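Local coordinates for putative aminooxidase (PDB 2BA9), which probably isomerises polyunsaturated fatty acids, producing conjugated linoleic acid, and binds FAD in a fold of the flavin-containing amine oxidoreductase family, at residues A[159-164]-A[183-188]. Residues are numbered along the deposited sequence; the frame is centred on the assembly and turned at random.
With NA (sodium ion), chain B.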
ATOM      1  N   ASP A 159     -11.530 -17.003   1.343  1.00 24.83           N
ATOM      2  CA  ASP A 159     -11.272 -17.179   2.776  1.00 24.41           C
ATOM      3  C   ASP A 159      -9.785 -17.074   3.111  1.00 24.26           C
ATOM      4  O   ASP A 159      -9.422 -16.577   4.169  1.00 24.72           O
ATOM      5  CB  ASP A 159     -11.796 -18.539   3.254  1.00 24.37           C
ATOM      6  CG  ASP A 159     -13.310 -18.584   3.367  1.00 24.20           C
ATOM      7  OD1 ASP A 159     -14.018 -17.824   2.661  1.00 23.49           O
ATOM      8  OD2 ASP A 159     -13.788 -19.387   4.182  1.00 22.55           O
ATOM      9  N   LEU A 160      -8.931 -17.561   2.220  1.00 24.17           N
ATOM     10  CA  LEU A 160      -7.475 -17.441   2.396  1.00 23.76           C
ATOM     11  C   LEU A 160      -6.980 -16.041   2.014  1.00 23.89           C
ATOM     12  O   LEU A 160      -6.273 -15.403   2.769  1.00 23.88           O
ATOM     13  CB  LEU A 160      -6.725 -18.485   1.555  1.00 24.02           C
ATOM     14  CG  LEU A 160      -5.211 -18.574   1.811  1.00 23.07           C
ATOM     15  CD1 LEU A 160      -4.924 -19.256   3.125  1.00 24.16           C
ATOM     16  CD2 LEU A 160      -4.501 -19.297   0.701  1.00 24.88           C
ATOM     17  N   TRP A 161      -7.384 -15.575   0.840  1.00 24.00           N
ATOM     18  CA  TRP A 161      -6.899 -14.304   0.271  1.00 24.01           C
ATOM     19  C   TRP A 161      -7.340 -13.057   1.037  1.00 23.98           C
ATOM     20  O   TRP A 161      -6.669 -12.033   1.002  1.00 23.66           O
ATOM     21  CB  TRP A 161      -7.353 -14.185  -1.193  1.00 24.39           C
ATOM     22  CG  TRP A 161      -6.262 -14.406  -2.186  1.00 24.56           C
ATOM     23  CD1 TRP A 161      -5.504 -13.453  -2.781  1.00 24.21           C
ATOM     24  CD2 TRP A 161      -5.820 -15.662  -2.713  1.00 25.61           C
ATOM     25  NE1 TRP A 161      -4.609 -14.026  -3.641  1.00 25.23           N
ATOM     26  CE2 TRP A 161      -4.777 -15.386  -3.618  1.00 25.47           C
ATOM     27  CE3 TRP A 161      -6.194 -16.993  -2.498  1.00 24.45           C
ATOM     28  CZ2 TRP A 161      -4.114 -16.392  -4.322  1.00 25.08           C
ATOM     29  CZ3 TRP A 161      -5.531 -17.989  -3.189  1.00 24.93           C
ATOM     30  CH2 TRP A 161      -4.496 -17.685  -4.086  1.00 24.62           C
ATOM     31  N   ILE A 162      -8.462 -13.155   1.734  1.00 24.23           N
ATOM     32  CA  ILE A 162      -9.089 -11.987   2.324  1.00 24.28           C
ATOM     33  C   ILE A 162      -8.322 -11.418   3.522  1.00 24.31           C
ATOM     34  O   ILE A 162      -8.298 -10.212   3.717  1.00 23.81           O
ATOM     35  CB  ILE A 162     -10.544 -12.265   2.717  1.00 24.16           C
ATOM     36  CG1 ILE A 162     -11.305 -10.942   2.921  1.00 24.85           C
ATOM     37  CG2 ILE A 162     -10.623 -13.175   3.942  1.00 23.08           C
ATOM     38  CD1 ILE A 162     -12.787 -11.133   3.135  1.00 25.75           C
ATOM     39  N   ASN A 163      -7.698 -12.284   4.308  1.00 24.47           N
ATOM     40  CA  ASN A 163      -7.093 -11.865   5.569  1.00 24.50           C
ATOM     41  C   ASN A 163      -5.897 -10.902   5.401  1.00 25.42           C
ATOM     42  O   ASN A 163      -5.820  -9.888   6.094  1.00 25.20           O
ATOM     43  CB  ASN A 163      -6.729 -13.100   6.395  1.00 24.95           C
ATOM     44  CG  ASN A 163      -7.927 -13.984   6.674  1.00 24.62           C
ATOM     45  OD1 ASN A 163      -8.963 -13.503   7.137  1.00 26.91           O
ATOM     46  ND2 ASN A 163      -7.802 -15.285   6.393  1.00 26.03           N
ATOM     47  N   PRO A 164      -4.964 -11.195   4.469  1.00 26.00           N
ATOM     48  CA  PRO A 164      -3.926 -10.208   4.149  1.00 26.17           C
ATOM     49  C   PRO A 164      -4.355  -9.131   3.155  1.00 26.35           C
ATOM     50  O   PRO A 164      -3.509  -8.361   2.685  1.00 26.08           O
ATOM     51  CB  PRO A 164      -2.825 -11.061   3.509  1.00 26.18           C
ATOM     52  CG  PRO A 164      -3.279 -12.450   3.550  1.00 26.32           C
ATOM     53  CD  PRO A 164      -4.755 -12.419   3.696  1.00 25.98           C
ATOM     54  N   LYS A 183      -1.679  -9.059  -8.131  1.00 25.95           N
ATOM     55  CA  LYS A 183      -0.361  -8.419  -8.256  1.00 25.88           C
ATOM     56  C   LYS A 183       0.332  -8.277  -6.897  1.00 26.01           C
ATOM     57  O   LYS A 183       1.557  -8.367  -6.819  1.00 26.91           O
ATOM     58  CB  LYS A 183      -0.460  -7.058  -8.974  1.00 25.80           C
ATOM     59  CG  LYS A 183      -0.675  -7.210 -10.480  1.00 25.18           C
ATOM     60  CD  LYS A 183      -0.765  -5.885 -11.233  1.00 25.09           C
ATOM     61  CE  LYS A 183      -1.189  -6.121 -12.671  1.00 24.49           C
ATOM     62  NZ  LYS A 183      -0.265  -7.041 -13.429  1.00 22.97           N
ATOM     63  N   TYR A 184      -0.446  -8.056  -5.840  1.00 25.77           N
ATOM     64  CA  TYR A 184       0.037  -8.132  -4.456  1.00 25.78           C
ATOM     65  C   TYR A 184       0.085  -9.585  -3.985  1.00 25.68           C
ATOM     66  O   TYR A 184       1.174 -10.174  -3.826  1.00 25.99           O
ATOM     67  CB  TYR A 184      -0.857  -7.264  -3.552  1.00 25.97           C
ATOM     68  CG  TYR A 184      -0.845  -7.561  -2.060  1.00 25.91           C
ATOM     69  CD1 TYR A 184       0.303  -8.026  -1.417  1.00 24.57           C
ATOM     70  CD2 TYR A 184      -1.985  -7.344  -1.289  1.00 25.71           C
ATOM     71  CE1 TYR A 184       0.296  -8.303  -0.077  1.00 26.53           C
ATOM     72  CE2 TYR A 184      -1.993  -7.598   0.065  1.00 25.66           C
ATOM     73  CZ  TYR A 184      -0.850  -8.073   0.672  1.00 26.67           C
ATOM     74  OH  TYR A 184      -0.831  -8.341   2.021  1.00 28.06           O
ATOM     75  N   LEU A 185      -1.081 -10.179  -3.785  1.00 25.49           N
ATOM     76  CA  LEU A 185      -1.153 -11.580  -3.378  1.00 25.63           C
ATOM     77  C   LEU A 185      -1.125 -12.480  -4.598  1.00 25.60           C
ATOM     78  O   LEU A 185      -2.111 -13.130  -4.944  1.00 26.03           O
ATOM     79  CB  LEU A 185      -2.385 -11.846  -2.516  1.00 25.48           C
ATOM     80  CG  LEU A 185      -2.363 -11.239  -1.108  1.00 25.21           C
ATOM     81  CD1 LEU A 185      -3.758 -11.262  -0.514  1.00 26.26           C
ATOM     82  CD2 LEU A 185      -1.396 -11.967  -0.189  1.00 23.53           C
ATOM     83  N   ASP A 186       0.022 -12.514  -5.263  1.00 25.68           N
ATOM     84  CA  ASP A 186       0.240 -13.512  -6.291  1.00 25.39           C
ATOM     85  C   ASP A 186       0.411 -14.840  -5.572  1.00 24.91           C
ATOM     86  O   ASP A 186       0.505 -14.876  -4.331  1.00 25.25           O
ATOM     87  CB  ASP A 186       1.412 -13.173  -7.226  1.00 25.73           C
ATOM     88  CG  ASP A 186       2.748 -13.022  -6.516  1.00 26.36           C
ATOM     89  OD1 ASP A 186       2.841 -13.124  -5.280  1.00 23.84           O
ATOM     90  OD2 ASP A 186       3.736 -12.761  -7.238  1.00 31.32           O
ATOM     91  N   PHE A 187       0.385 -15.937  -6.305  1.00 24.54           N
ATOM     92  CA  PHE A 187       0.288 -17.224  -5.623  1.00 24.98           C
ATOM     93  C   PHE A 187       1.445 -17.433  -4.628  1.00 25.12           C
ATOM     94  O   PHE A 187       1.241 -17.942  -3.537  1.00 25.96           O
ATOM     95  CB  PHE A 187       0.195 -18.381  -6.610  1.00 25.11           C
ATOM     96  CG  PHE A 187      -0.236 -19.666  -5.975  1.00 25.16           C
ATOM     97  CD1 PHE A 187      -1.585 -19.942  -5.789  1.00 24.97           C
ATOM     98  CD2 PHE A 187       0.706 -20.579  -5.530  1.00 25.20           C
ATOM     99  CE1 PHE A 187      -1.987 -21.122  -5.183  1.00 24.78           C
ATOM    100  CE2 PHE A 187       0.316 -21.759  -4.939  1.00 25.28           C
ATOM    101  CZ  PHE A 187      -1.033 -22.028  -4.751  1.00 25.68           C
ATOM    102  N   VAL A 188       2.648 -17.009  -4.990  1.00 25.38           N
ATOM    103  CA  VAL A 188       3.806 -17.185  -4.112  1.00 25.77           C
ATOM    104  C   VAL A 188       3.712 -16.342  -2.844  1.00 25.57           C
ATOM    105  O   VAL A 188       4.112 -16.774  -1.767  1.00 25.28           O
ATOM    106  CB  VAL A 188       5.112 -16.857  -4.847  1.00 25.95           C
ATOM    107  CG1 VAL A 188       6.301 -16.922  -3.884  1.00 26.85           C
ATOM    108  CG2 VAL A 188       5.307 -17.828  -5.986  1.00 26.82           C
TER
HETATM  109 NA    NA B2001       4.009  -8.625  -7.274  1.00 41.99          NA
HETATM  110  O   HOH W   1       3.596  -9.657  -5.215  1.00 31.30           O
HETATM  111  O   HOH W   2       3.401 -10.433  -8.211  1.00 26.37           O
HETATM  112  O   HOH W   3       3.619  -7.307  -9.254  1.00 24.73           O
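The hydroxyl of Tyr184 donates to the backbone carbonyl of Pro164, OH to O 2.8 Å, with the acceptor at the edge of the phenol ring and in its plane. A second bond runs the other way across the contact: Trp161 NE1 gives its N-H to Leu185 O at 3.0 Å, nearly in the indole plane and on a carbonyl lone pair. Leu185, the first residue past helix 178-184, centres an inverse gamma turn, and the indole N-H takes up its carbonyl oxygen. Between the two bonds lies the Leu185 side chain. Its CB lies 3.3 Å from Trp161 NE1 and also touches CD1, its CD1 reaches Trp161 O, and its CD2 meets Pro164 CB, while CG covers the centre of one Tyr184 face. Tyr184 CG stands anti to the backbone N (chi1 160°), beside the carbonyl carbon. The side chains of Phe187 and Trp161 cross at about a right angle, and Phe187 CD1 meets the indole edge at Trp161 CH2, 4.1 Å away. Nearby, Lys183 O binds the sodium ion with three waters and Glu410. The buried contact thus joins helix 158-161 and the loop that follows it to the turn between helices 178-184 and 187-195, with helix 106-122 also packing on Trp161.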